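Group II chitinase (Ostrinia furnacalis, PDB 6JAV) probably hydrolyses internal links of chitin as a family 18 glycoside hydrolase, this chain being one catalytic domain of a longer protein, held here with an inhibitor. Local coordinates at residues Tyr7-Tyr12 and Gly343-Leu348; Thr37-Gly42 and Tyr75-Ser80; Leu97-Ala102 and Pro141-Gln146; Ala102-Phe107 and Ala149-Glu154. All blocks are in the same frame, centred on the assembly; numbering follows the deposited sequence.

Interaction 1 (Tyr7-Tyr12 and Gly343-Leu348); sequences YKLVCY and GMIWAL
K8, V10 and Y12 are tied to G343, I345 and L348 by five backbone hydrogen bonds: four pair the parallel strands, and a fifth, from L348 in the loop beyond, extends the series. G343 N donates to K8 O, V10 N to G343 O, I345 N to V10 O and, more loosely, Y12 N to I345 O at 3.2 Å. L348 N closes the series on Y12 O at 2.9 Å, almost straight at 177°, just beyond the cis peptide bond between W346 and A347.

Sulfur and aromatic contacts gather on Y12. M344 CG, anti to its backbone N (chi1 175°), lies in the plane of the Y12 ring, 3.6 Å from CE1. The chain then bends and brings SD to the ring edge, a Met-aromatic contact suited to a flexible, polarisable thioether. W346 CE3 approaches Y12 CB at 3.6 Å, the two ring planes inclined at 43°.

Purely apolar contacts occupy the other face: C11 CB meets L348 CG at 3.8 Å, while C11 SG lies 4.1 Å from I345 CG1.

V10, Y12 and M344 look into the barrel, where Y12 OH is hydrogen-bonded to D124 on strand 122-126, and the side chain of W346 lies about 5 Å from the bound inhibitor. Helix 363-373 packs on L9 and I345 outside. Strand 38-46 borders strand 8-14, and C11 is disulfide-bonded to C36.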
loop_
_atom_site.group_PDB
_atom_site.type_symbol
_atom_site.label_atom_id
_atom_site.label_comp_id
_atom_site.label_asym_id
_atom_site.label_seq_id
_atom_site.Cartn_x
_atom_site.Cartn_y
_atom_site.Cartn_z
ATOM N N TYR A 7 -14.324 -2.722 11.724
ATOM C CA TYR A 7 -13.151 -2.298 10.974
ATOM C C TYR A 7 -12.976 -3.118 9.705
ATOM O O TYR A 7 -13.316 -4.308 9.666
ATOM C CB TYR A 7 -11.890 -2.437 11.813
ATOM C CG TYR A 7 -11.919 -1.532 13.016
ATOM C CD1 TYR A 7 -11.874 -0.147 12.857
ATOM C CD2 TYR A 7 -12.041 -2.049 14.299
ATOM C CE1 TYR A 7 -11.930 0.706 13.959
ATOM C CE2 TYR A 7 -12.102 -1.206 15.407
ATOM C CZ TYR A 7 -12.051 0.164 15.217
ATOM O OH TYR A 7 -12.110 1.014 16.315
ATOM N N LYS A 8 -12.409 -2.473 8.693
ATOM C CA LYS A 8 -11.867 -3.157 7.533
ATOM C C LYS A 8 -10.396 -3.469 7.758
ATOM O O LYS A 8 -9.673 -2.734 8.452
ATOM C CB LYS A 8 -11.940 -2.241 6.308
ATOM C CG LYS A 8 -13.375 -1.885 5.864
ATOM C CD LYS A 8 -13.356 -1.016 4.590
ATOM C CE LYS A 8 -14.763 -0.684 4.104
ATOM N NZ LYS A 8 -15.525 0.120 5.107
ATOM N N LEU A 9 -9.949 -4.545 7.126
ATOM C CA LEU A 9 -8.521 -4.868 7.012
ATOM C C LEU A 9 -8.334 -5.206 5.532
ATOM O O LEU A 9 -8.746 -6.282 5.070
ATOM C CB LEU A 9 -8.112 -6.009 7.951
ATOM C CG LEU A 9 -6.642 -6.009 8.395
ATOM C CD1 LEU A 9 -6.327 -7.124 9.421
ATOM C CD2 LEU A 9 -5.673 -6.041 7.251
ATOM N N VAL A 10 -7.791 -4.248 4.782
ATOM C CA VAL A 10 -7.676 -4.336 3.334
ATOM C C VAL A 10 -6.290 -4.882 3.012
ATOM O O VAL A 10 -5.271 -4.262 3.347
ATOM C CB VAL A 10 -7.890 -2.957 2.683
ATOM C CG1 VAL A 10 -7.727 -3.028 1.184
ATOM C CG2 VAL A 10 -9.282 -2.379 3.030
ATOM N N CYS A 11 -6.241 -6.056 2.383
ATOM C CA CYS A 11 -4.980 -6.742 2.112
ATOM C C CYS A 11 -4.684 -6.682 0.626
ATOM O O CYS A 11 -5.502 -7.143 -0.183
ATOM C CB CYS A 11 -5.098 -8.218 2.471
ATOM S SG CYS A 11 -5.400 -8.549 4.216
ATOM N N TYR A 12 -3.510 -6.167 0.256
ATOM C CA TYR A 12 -3.090 -6.225 -1.141
ATOM C C TYR A 12 -2.427 -7.561 -1.457
ATOM O O TYR A 12 -1.550 -8.032 -0.720
ATOM C CB TYR A 12 -2.161 -5.052 -1.515
ATOM C CG TYR A 12 -2.913 -3.765 -1.800
ATOM C CD1 TYR A 12 -3.254 -2.895 -0.756
ATOM C CD2 TYR A 12 -3.324 -3.458 -3.086
ATOM C CE1 TYR A 12 -4.008 -1.736 -0.994
ATOM C CE2 TYR A 12 -4.065 -2.302 -3.335
ATOM C CZ TYR A 12 -4.401 -1.469 -2.280
ATOM O OH TYR A 12 -5.117 -0.302 -2.524
ATOM N N GLY A 343 -7.594 -0.694 8.616
ATOM C CA GLY A 343 -6.189 -0.765 8.286
ATOM C C GLY A 343 -6.035 -1.381 6.911
ATOM O O GLY A 343 -6.955 -2.000 6.375
ATOM N N MET A 344 -4.848 -1.196 6.347
ATOM C CA MET A 344 -4.511 -1.748 5.038
ATOM C C MET A 344 -3.072 -2.217 5.109
ATOM O O MET A 344 -2.254 -1.596 5.800
ATOM C CB MET A 344 -4.660 -0.670 3.950
ATOM C CG MET A 344 -4.221 -1.072 2.546
ATOM S SD MET A 344 -2.466 -0.693 2.256
ATOM C CE MET A 344 -2.568 1.045 1.812
ATOM N N ILE A 345 -2.739 -3.301 4.380
ATOM C CA ILE A 345 -1.354 -3.775 4.340
ATOM C C ILE A 345 -0.849 -3.878 2.910
ATOM O O ILE A 345 -1.552 -4.349 2.010
ATOM C CB ILE A 345 -1.134 -5.116 5.077
ATOM C CG1 ILE A 345 -1.966 -6.256 4.472
ATOM C CG2 ILE A 345 -1.416 -4.943 6.560
ATOM C CD1 ILE A 345 -1.215 -7.603 4.467
ATOM N N TRP A 346 0.399 -3.458 2.723
ATOM C CA TRP A 346 1.185 -3.748 1.537
ATOM C C TRP A 346 2.336 -4.608 2.024
ATOM O O TRP A 346 3.272 -4.080 2.641
ATOM C CB TRP A 346 1.766 -2.469 0.913
ATOM C CG TRP A 346 2.452 -2.876 -0.374
ATOM C CD1 TRP A 346 3.761 -3.324 -0.538
ATOM C CD2 TRP A 346 1.824 -3.023 -1.641
ATOM N NE1 TRP A 346 3.967 -3.680 -1.854
ATOM C CE2 TRP A 346 2.790 -3.513 -2.543
ATOM C CE3 TRP A 346 0.526 -2.786 -2.102
ATOM C CZ2 TRP A 346 2.495 -3.743 -3.886
ATOM C CZ3 TRP A 346 0.239 -3.013 -3.434
ATOM C CH2 TRP A 346 1.218 -3.487 -4.303
ATOM N N ALA A 347 2.328 -5.919 1.739
ATOM C CA ALA A 347 1.328 -6.675 0.982
ATOM C C ALA A 347 1.372 -8.090 1.606
ATOM O O ALA A 347 2.281 -8.412 2.393
ATOM C CB ALA A 347 1.696 -6.738 -0.494
ATOM N N LEU A 348 0.395 -8.928 1.262
ATOM C CA LEU A 348 0.271 -10.249 1.889
ATOM C C LEU A 348 1.569 -11.048 1.811
ATOM O O LEU A 348 1.960 -11.711 2.786
ATOM C CB LEU A 348 -0.847 -11.023 1.181
ATOM C CG LEU A 348 -2.255 -10.621 1.594
ATOM C CD1 LEU A 348 -3.298 -11.076 0.545
ATOM C CD2 LEU A 348 -2.589 -11.169 2.979
#

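Interaction 2 (Thr37-Gly42 and Tyr75-Ser80); sequences THIVYG and YGIKVS
H38 and K78 meet on one face of this strand pair; I39 and V79 are on the other, where I77, just before the strand, also reaches I39. The imidazole of H38 brings CD2 to 3.6 Å from K78 CB, an oblique approach in which NE2 also comes near the lysine CG. H38 CG is anti to the carbonyl carbon (chi1 -67°), and the ring is steadied from its own side of the contact: ND1 shares a hydrogen bond of 2.7 Å with T37 OG1, which lies in the ring plane. K78 has only its aliphatic root in the contact; the chain bends at chi2 (-66°), which turns CD aside, and the amino end takes no part, as suits a lysine at an exposed position.

Around I39 the branched, apolar side chains fit a buried surface. I39 CD1 and I77 CG2 touch at 3.8 Å, the two side chains crossing. I77 CG2, anti to its backbone N, also lies 3.8 Å from I39 N. V79 CG2 only grazes I39 CB at 4.5 Å, and V69 of helix 65-70 packs on both I39 and V79.

Between the segments run four backbone hydrogen bonds: K78 N to T37 O, I39 N to K78 O, S80 N to I39 O and Y41 N to S80 O, the last at 2.8 Å. A water donates to both T37 O and G76 O, bridging the segments where strand 78-84 is about to begin. Adjacent parallel strands with a helix packed outside are characteristic of the TIM barrel on which family 18 chitinases are built.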
loop_
_atom_site.group_PDB
_atom_site.type_symbol
_atom_site.label_atom_id
_atom_site.label_comp_id
_atom_site.label_asym_id
_atom_site.label_seq_id
_atom_site.Cartn_x
_atom_site.Cartn_y
_atom_site.Cartn_z
ATOM N N THR A 37 -10.592 -8.493 5.494
ATOM C CA THR A 37 -11.993 -8.293 5.122
ATOM C C THR A 37 -12.142 -8.010 3.638
ATOM O O THR A 37 -13.208 -8.244 3.072
ATOM C CB THR A 37 -12.627 -7.127 5.899
ATOM O OG1 THR A 37 -11.937 -5.911 5.601
ATOM C CG2 THR A 37 -12.551 -7.417 7.404
ATOM N N HIS A 38 -11.094 -7.478 3.023
ATOM C CA HIS A 38 -11.084 -7.080 1.622
ATOM C C HIS A 38 -9.735 -7.499 1.069
ATOM O O HIS A 38 -8.709 -7.369 1.760
ATOM C CB HIS A 38 -11.203 -5.555 1.476
ATOM C CG HIS A 38 -12.535 -5.008 1.907
ATOM N ND1 HIS A 38 -12.956 -5.002 3.218
ATOM C CD2 HIS A 38 -13.537 -4.454 1.184
ATOM C CE1 HIS A 38 -14.173 -4.480 3.288
ATOM N NE2 HIS A 38 -14.552 -4.151 2.065
ATOM N N ILE A 39 -9.723 -8.061 -0.134
ATOM C CA ILE A 39 -8.482 -8.355 -0.838
ATOM C C ILE A 39 -8.488 -7.525 -2.101
ATOM O O ILE A 39 -9.509 -7.470 -2.802
ATOM C CB ILE A 39 -8.372 -9.851 -1.191
ATOM C CG1 ILE A 39 -8.244 -10.671 0.090
ATOM C CG2 ILE A 39 -7.178 -10.075 -2.117
ATOM C CD1 ILE A 39 -8.587 -12.155 -0.100
ATOM N N VAL A 40 -7.363 -6.869 -2.389
ATOM C CA VAL A 40 -7.225 -6.056 -3.590
ATOM C C VAL A 40 -6.123 -6.655 -4.450
ATOM O O VAL A 40 -4.986 -6.818 -3.989
ATOM C CB VAL A 40 -6.932 -4.587 -3.266
ATOM C CG1 VAL A 40 -6.842 -3.808 -4.581
ATOM C CG2 VAL A 40 -8.019 -4.014 -2.380
ATOM N N TYR A 41 -6.454 -6.971 -5.700
ATOM C CA TYR A 41 -5.534 -7.674 -6.589
ATOM C C TYR A 41 -4.677 -6.666 -7.346
ATOM O O TYR A 41 -5.192 -5.904 -8.176
ATOM C CB TYR A 41 -6.384 -8.480 -7.580
ATOM C CG TYR A 41 -5.616 -9.454 -8.441
ATOM C CD1 TYR A 41 -4.740 -9.019 -9.429
ATOM C CD2 TYR A 41 -5.811 -10.826 -8.273
ATOM C CE1 TYR A 41 -4.041 -9.931 -10.222
ATOM C CE2 TYR A 41 -5.149 -11.736 -9.066
ATOM C CZ TYR A 41 -4.249 -11.289 -10.018
ATOM O OH TYR A 41 -3.575 -12.214 -10.795
ATOM N N GLY A 42 -3.366 -6.687 -7.121
ATOM C CA GLY A 42 -2.444 -5.808 -7.831
ATOM C C GLY A 42 -1.681 -6.587 -8.893
ATOM O O GLY A 42 -1.065 -7.618 -8.584
ATOM N N TYR A 75 -15.750 -16.713 1.376
ATOM C CA TYR A 75 -15.616 -16.479 2.806
ATOM C C TYR A 75 -16.287 -15.189 3.268
ATOM O O TYR A 75 -16.238 -14.887 4.467
ATOM C CB TYR A 75 -14.133 -16.412 3.191
ATOM C CG TYR A 75 -13.383 -17.675 2.915
ATOM C CD1 TYR A 75 -13.318 -18.682 3.867
ATOM C CD2 TYR A 75 -12.741 -17.878 1.691
ATOM C CE1 TYR A 75 -12.631 -19.870 3.624
ATOM C CE2 TYR A 75 -12.055 -19.051 1.450
ATOM C CZ TYR A 75 -12.016 -20.035 2.402
ATOM O OH TYR A 75 -11.330 -21.186 2.132
ATOM N N GLY A 76 -16.922 -14.429 2.369
ATOM C CA GLY A 76 -17.487 -13.141 2.719
ATOM C C GLY A 76 -16.524 -11.982 2.530
ATOM O O GLY A 76 -16.885 -10.835 2.838
ATOM N N ILE A 77 -15.341 -12.252 2.015
ATOM C CA ILE A 77 -14.356 -11.218 1.732
ATOM C C ILE A 77 -14.751 -10.523 0.442
ATOM O O ILE A 77 -15.234 -11.167 -0.491
ATOM C CB ILE A 77 -12.980 -11.885 1.607
ATOM C CG1 ILE A 77 -12.591 -12.469 2.969
ATOM C CG2 ILE A 77 -11.909 -10.860 1.118
ATOM C CD1 ILE A 77 -11.396 -13.425 2.911
ATOM N N LYS A 78 -14.559 -9.203 0.374
ATOM C CA LYS A 78 -14.798 -8.466 -0.868
ATOM C C LYS A 78 -13.485 -8.417 -1.644
ATOM O O LYS A 78 -12.440 -8.091 -1.063
ATOM C CB LYS A 78 -15.257 -7.033 -0.577
ATOM C CG LYS A 78 -16.599 -6.995 0.203
ATOM C CD LYS A 78 -17.684 -7.563 -0.697
ATOM C CE LYS A 78 -19.043 -7.587 -0.049
ATOM N NZ LYS A 78 -19.959 -8.383 -0.905
ATOM N N VAL A 79 -13.515 -8.790 -2.920
ATOM C CA VAL A 79 -12.298 -8.927 -3.730
ATOM C C VAL A 79 -12.353 -7.907 -4.861
ATOM O O VAL A 79 -13.228 -7.985 -5.738
ATOM C CB VAL A 79 -12.134 -10.350 -4.284
ATOM C CG1 VAL A 79 -10.842 -10.439 -5.078
ATOM C CG2 VAL A 79 -12.082 -11.333 -3.154
ATOM N N SER A 80 -11.458 -6.914 -4.832
ATOM C CA SER A 80 -11.401 -5.878 -5.858
ATOM C C SER A 80 -10.164 -6.044 -6.733
ATOM O O SER A 80 -9.178 -6.679 -6.346
ATOM C CB SER A 80 -11.333 -4.494 -5.220
ATOM O OG SER A 80 -12.541 -4.213 -4.524
HETATM O O HOH W 1 -15.919 -8.129 3.436
#

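Interaction 3 (Leu97-Ala102 and Pro141-Gln146); sequences LVNDPA and PDSDKQ
The amide of N99 and the carboxylate of D144 are the flat groups here, their planes 41° apart. D144 OD1 lies at the edge of the amide, practically in its plane, and accepts from N99 ND2 at 2.9 Å. The N-H...O angle is 136°, a bent bond; ND2 also donates to S95 O. To one side of the amide plane stand P141 CG, 4.1 Å from ND2, and S143 OG, which donates to N99 OD1 at 2.7 Å from a position tilted out of that plane. Asparagine suits the place because one amide can accept from the serine while donating to the aspartate. S143 OG sits between its backbone N and carbonyl carbon (chi1 57°), from where it meets the amide oxygen.

V98 CG2 comes to 4.2 Å from D144 OD1, a loose contact of one methyl with the carboxylate. D144 is buried yet well supplied with donors: OD1 also receives S95 OG, and OD2 receives K131 N and W133 NE1, a setting likely to keep it ionised.

The contact links the end of helix 93-98 and the short turn after it to the start of helix 143-159. W127, in a loop, packs on both V98 and D144. One residue beyond N99, D100 occupies the N-cap position of helix 101-118, its OD1 accepting from A103 N.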
loop_
_atom_site.group_PDB
_atom_site.type_symbol
_atom_site.label_atom_id
_atom_site.label_comp_id
_atom_site.label_asym_id
_atom_site.label_seq_id
_atom_site.Cartn_x
_atom_site.Cartn_y
_atom_site.Cartn_z
ATOM N N LEU A 97 -5.695 9.906 -20.337
ATOM C CA LEU A 97 -7.035 9.365 -20.150
ATOM C C LEU A 97 -7.935 10.367 -19.432
ATOM O O LEU A 97 -9.027 10.699 -19.919
ATOM C CB LEU A 97 -6.940 8.064 -19.348
ATOM C CG LEU A 97 -8.278 7.508 -18.848
ATOM C CD1 LEU A 97 -9.220 7.118 -20.007
ATOM C CD2 LEU A 97 -8.055 6.289 -17.930
ATOM N N VAL A 98 -7.512 10.836 -18.251
ATOM C CA VAL A 98 -8.447 11.588 -17.409
ATOM C C VAL A 98 -8.739 12.965 -17.974
ATOM O O VAL A 98 -9.742 13.577 -17.591
ATOM C CB VAL A 98 -8.030 11.677 -15.924
ATOM C CG1 VAL A 98 -7.832 10.265 -15.335
ATOM C CG2 VAL A 98 -6.780 12.532 -15.747
ATOM N N ASN A 99 -7.883 13.490 -18.840
ATOM C CA ASN A 99 -8.101 14.810 -19.436
ATOM C C ASN A 99 -8.954 14.760 -20.707
ATOM O O ASN A 99 -9.142 15.800 -21.349
ATOM C CB ASN A 99 -6.760 15.492 -19.701
ATOM C CG ASN A 99 -6.175 16.099 -18.459
ATOM O OD1 ASN A 99 -6.588 17.197 -18.040
ATOM N ND2 ASN A 99 -5.222 15.396 -17.839
ATOM N N ASP A 100 -9.481 13.594 -21.074
ATOM C CA ASP A 100 -10.217 13.380 -22.327
ATOM C C ASP A 100 -11.583 12.782 -21.996
ATOM O O ASP A 100 -11.691 11.572 -21.716
ATOM C CB ASP A 100 -9.373 12.442 -23.196
ATOM C CG ASP A 100 -9.980 12.129 -24.554
ATOM O OD1 ASP A 100 -11.188 12.342 -24.765
ATOM O OD2 ASP A 100 -9.224 11.601 -25.411
ATOM N N PRO A 101 -12.658 13.593 -21.976
ATOM C CA PRO A 101 -13.970 13.036 -21.599
ATOM C C PRO A 101 -14.415 11.844 -22.437
ATOM O O PRO A 101 -15.020 10.903 -21.903
ATOM C CB PRO A 101 -14.921 14.242 -21.734
ATOM C CG PRO A 101 -14.030 15.443 -21.532
ATOM C CD PRO A 101 -12.700 15.059 -22.168
ATOM N N ALA A 102 -14.167 11.863 -23.755
ATOM C CA ALA A 102 -14.564 10.736 -24.591
ATOM C C ALA A 102 -13.786 9.475 -24.220
ATOM O O ALA A 102 -14.347 8.370 -24.227
ATOM C CB ALA A 102 -14.367 11.069 -26.074
ATOM N N PRO A 141 -0.174 18.152 -15.580
ATOM C CA PRO A 141 -0.963 19.382 -15.497
ATOM C C PRO A 141 -1.869 19.377 -14.279
ATOM O O PRO A 141 -2.349 18.338 -13.825
ATOM C CB PRO A 141 -1.817 19.319 -16.770
ATOM C CG PRO A 141 -2.044 17.819 -16.989
ATOM C CD PRO A 141 -0.740 17.188 -16.544
ATOM N N ASP A 142 -2.157 20.582 -13.779
ATOM C CA ASP A 142 -3.131 20.740 -12.707
ATOM C C ASP A 142 -4.488 20.120 -13.047
ATOM O O ASP A 142 -5.183 19.624 -12.151
ATOM C CB ASP A 142 -3.275 22.246 -12.438
ATOM C CG ASP A 142 -4.370 22.575 -11.465
ATOM O OD1 ASP A 142 -4.091 22.579 -10.248
ATOM O OD2 ASP A 142 -5.517 22.838 -11.905
ATOM N N SER A 143 -4.869 20.096 -14.328
ATOM C CA SER A 143 -6.149 19.516 -14.725
ATOM C C SER A 143 -6.241 18.006 -14.473
ATOM O O SER A 143 -7.346 17.457 -14.577
ATOM C CB SER A 143 -6.425 19.815 -16.200
ATOM O OG SER A 143 -5.373 19.337 -17.019
ATOM N N ASP A 144 -5.124 17.349 -14.131
ATOM C CA ASP A 144 -5.215 15.962 -13.654
ATOM C C ASP A 144 -6.129 15.852 -12.444
ATOM O O ASP A 144 -6.794 14.823 -12.265
ATOM C CB ASP A 144 -3.830 15.438 -13.257
ATOM C CG ASP A 144 -3.016 14.942 -14.418
ATOM O OD1 ASP A 144 -3.459 15.029 -15.575
ATOM O OD2 ASP A 144 -1.883 14.474 -14.172
ATOM N N LYS A 145 -6.173 16.885 -11.593
ATOM C CA LYS A 145 -7.030 16.833 -10.408
ATOM C C LYS A 145 -8.497 16.745 -10.796
ATOM O O LYS A 145 -9.222 15.838 -10.359
ATOM C CB LYS A 145 -6.766 18.051 -9.510
ATOM C CG LYS A 145 -7.620 17.997 -8.270
ATOM C CD LYS A 145 -7.513 19.237 -7.403
ATOM C CE LYS A 145 -6.172 19.349 -6.810
ATOM N NZ LYS A 145 -6.099 20.581 -5.956
ATOM N N GLN A 146 -8.967 17.681 -11.630
ATOM C CA GLN A 146 -10.361 17.644 -12.035
ATOM C C GLN A 146 -10.639 16.405 -12.875
ATOM O O GLN A 146 -11.699 15.795 -12.759
ATOM C CB GLN A 146 -10.712 18.926 -12.806
ATOM C CG GLN A 146 -12.170 19.032 -13.178
ATOM C CD GLN A 146 -13.087 19.083 -11.954
ATOM O OE1 GLN A 146 -12.988 19.989 -11.121
ATOM N NE2 GLN A 146 -13.980 18.109 -11.842
#

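Interaction 4 (Ala102-Phe107 and Ala149-Glu154); sequences AARAKF and ADLVHE
R104 and E154 fasten together helices 101-118 and 143-159, two of the outer helices of the TIM barrel, by a side-on salt bridge. R104 NE donates to E154 OE1 at 2.8 Å along a nearly straight line (170°), with OE1 in the guanidinium plane. R104 NH2 reaches OE2 at 2.9 Å and meets it on the syn lone pair. Two bonds to two oxygens fix the rotation of both flat groups, something that the planar guanidinium and a carboxylate are well matched to do. The arginine chain bends at chi3 (-45°), which turns NE to the glutamate, whose own chain extends beyond CG.

D150 takes a different position: its CB lies over one face of the guanidinium, 3.6 Å from R104 NH2. Its OD2, 4.0 Å from the same nitrogen and well out of the guanidinium plane, contributes charge but no direct hydrogen bond. A water completes that link by accepting from R104 NH2 at 3.0 Å and donating to D150 OD2 at 2.8 Å. The two acidic neighbours probably offset the charge of the buried arginine, whose NH1 is hydrogen-bonded to V98 O.

Beside the charged group the contact is apolar. L151 CB packs on R104 CD, and L151 CD1 meets F107 CD2 at 3.9 Å, the two side chains crossing at about a right angle.

The helix axes run in similar directions, 32° apart. Such packing between successive helices on the outside of the strand barrel is characteristic of the TIM-barrel fold, here with a salt bridge beside a small apolar contact.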
loop_
_atom_site.group_PDB
_atom_site.type_symbol
_atom_site.label_atom_id
_atom_site.label_comp_id
_atom_site.label_asym_id
_atom_site.label_seq_id
_atom_site.Cartn_x
_atom_site.Cartn_y
_atom_site.Cartn_z
ATOM N N ALA A 102 -14.167 11.863 -23.755
ATOM C CA ALA A 102 -14.564 10.736 -24.591
ATOM C C ALA A 102 -13.786 9.475 -24.220
ATOM O O ALA A 102 -14.347 8.370 -24.227
ATOM C CB ALA A 102 -14.367 11.069 -26.074
ATOM N N ALA A 103 -12.499 9.629 -23.909
ATOM C CA ALA A 103 -11.700 8.477 -23.491
ATOM C C ALA A 103 -12.172 7.938 -22.155
ATOM O O ALA A 103 -12.246 6.715 -21.962
ATOM C CB ALA A 103 -10.225 8.856 -23.409
ATOM N N ARG A 104 -12.521 8.831 -21.222
ATOM C CA ARG A 104 -13.055 8.362 -19.942
ATOM C C ARG A 104 -14.344 7.585 -20.141
ATOM O O ARG A 104 -14.556 6.542 -19.511
ATOM C CB ARG A 104 -13.301 9.532 -18.983
ATOM C CG ARG A 104 -12.052 10.268 -18.518
ATOM C CD ARG A 104 -12.319 11.150 -17.281
ATOM N NE ARG A 104 -13.552 11.930 -17.430
ATOM C CZ ARG A 104 -13.604 13.212 -17.766
ATOM N NH1 ARG A 104 -12.500 13.901 -17.994
ATOM N NH2 ARG A 104 -14.791 13.807 -17.851
ATOM N N ALA A 105 -15.224 8.069 -21.037
ATOM C CA ALA A 105 -16.519 7.422 -21.205
ATOM C C ALA A 105 -16.368 6.021 -21.777
ATOM O O ALA A 105 -17.068 5.094 -21.354
ATOM C CB ALA A 105 -17.407 8.287 -22.104
ATOM N N LYS A 106 -15.436 5.839 -22.716
ATOM C CA LYS A 106 -15.158 4.506 -23.233
ATOM C C LYS A 106 -14.543 3.615 -22.154
ATOM O O LYS A 106 -14.947 2.455 -21.972
ATOM C CB LYS A 106 -14.214 4.638 -24.422
ATOM C CG LYS A 106 -13.909 3.291 -25.097
ATOM C CD LYS A 106 -13.052 3.476 -26.354
ATOM C CE LYS A 106 -11.570 3.239 -26.055
ATOM N NZ LYS A 106 -10.675 3.130 -27.261
ATOM N N PHE A 107 -13.568 4.156 -21.421
ATOM C CA PHE A 107 -12.887 3.390 -20.384
ATOM C C PHE A 107 -13.867 2.856 -19.352
ATOM O O PHE A 107 -13.772 1.694 -18.927
ATOM C CB PHE A 107 -11.839 4.282 -19.713
ATOM C CG PHE A 107 -11.267 3.680 -18.461
ATOM C CD1 PHE A 107 -10.153 2.852 -18.515
ATOM C CD2 PHE A 107 -11.848 3.938 -17.221
ATOM C CE1 PHE A 107 -9.632 2.283 -17.334
ATOM C CE2 PHE A 107 -11.343 3.358 -16.052
ATOM C CZ PHE A 107 -10.230 2.542 -16.122
ATOM N N ALA A 149 -11.052 13.442 -10.593
ATOM C CA ALA A 149 -12.325 13.547 -9.884
ATOM C C ALA A 149 -13.493 13.180 -10.786
ATOM O O ALA A 149 -14.431 12.503 -10.349
ATOM C CB ALA A 149 -12.485 14.976 -9.347
ATOM N N ASP A 150 -13.435 13.588 -12.060
ATOM C CA ASP A 150 -14.505 13.234 -12.987
ATOM C C ASP A 150 -14.471 11.751 -13.332
ATOM O O ASP A 150 -15.531 11.122 -13.464
ATOM C CB ASP A 150 -14.438 14.085 -14.258
ATOM C CG ASP A 150 -14.879 15.531 -14.009
ATOM O OD1 ASP A 150 -15.619 15.785 -13.029
ATOM O OD2 ASP A 150 -14.475 16.412 -14.796
ATOM N N LEU A 151 -13.263 11.172 -13.467
ATOM C CA LEU A 151 -13.166 9.720 -13.653
ATOM C C LEU A 151 -13.809 8.974 -12.480
ATOM O O LEU A 151 -14.581 8.020 -12.669
ATOM C CB LEU A 151 -11.705 9.292 -13.825
ATOM C CG LEU A 151 -11.549 7.768 -14.074
ATOM C CD1 LEU A 151 -11.961 7.421 -15.493
ATOM C CD2 LEU A 151 -10.125 7.329 -13.807
ATOM N N VAL A 152 -13.514 9.412 -11.256
ATOM C CA VAL A 152 -14.113 8.793 -10.076
ATOM C C VAL A 152 -15.632 8.925 -10.097
ATOM O O VAL A 152 -16.349 7.953 -9.816
ATOM C CB VAL A 152 -13.489 9.381 -8.804
ATOM C CG1 VAL A 152 -14.257 8.939 -7.568
ATOM C CG2 VAL A 152 -12.062 8.862 -8.665
ATOM N N HIS A 153 -16.146 10.110 -10.465
ATOM C CA HIS A 153 -17.590 10.258 -10.551
ATOM C C HIS A 153 -18.182 9.315 -11.598
ATOM O O HIS A 153 -19.190 8.640 -11.347
ATOM C CB HIS A 153 -17.978 11.688 -10.885
ATOM C CG HIS A 153 -19.418 11.753 -11.266
ATOM N ND1 HIS A 153 -19.839 12.007 -12.553
ATOM C CD2 HIS A 153 -20.528 11.415 -10.563
ATOM C CE1 HIS A 153 -21.158 11.890 -12.607
ATOM N NE2 HIS A 153 -21.599 11.547 -11.408
ATOM N N GLU A 154 -17.557 9.251 -12.776
ATOM C CA GLU A 154 -18.131 8.462 -13.864
ATOM C C GLU A 154 -18.076 6.974 -13.555
ATOM O O GLU A 154 -19.007 6.224 -13.892
ATOM C CB GLU A 154 -17.428 8.817 -15.173
ATOM C CG GLU A 154 -17.768 10.273 -15.565
ATOM C CD GLU A 154 -16.719 11.002 -16.372
ATOM O OE1 GLU A 154 -15.851 10.342 -16.986
ATOM O OE2 GLU A 154 -16.781 12.258 -16.397
HETATM O O HOH W 2 -13.959 16.619 -17.506
#

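How the interactions relate
Interaction 1 begins at the first barrel strand and closes only with strand 342-346, so its long loop encloses the other three and brings the first barrel strand beside the last, closing the barrel. Within it, interaction 2 closes early, pairing strand 38-46 with strand 78-84. It touches interaction 1 directly, since strand 38-46 also borders strand 8-14. Interactions 3 and 4 follow later, cross with segments alternating, and share A102. Both tie this region to helix 143-159, interaction 3 from the end of helix 93-98 and the turn after it, interaction 4 from helix 101-118. Their centres lie 9 Å apart, whereas those of interactions 1 and 3 are 29 Å apart: barrel wall and helical exterior.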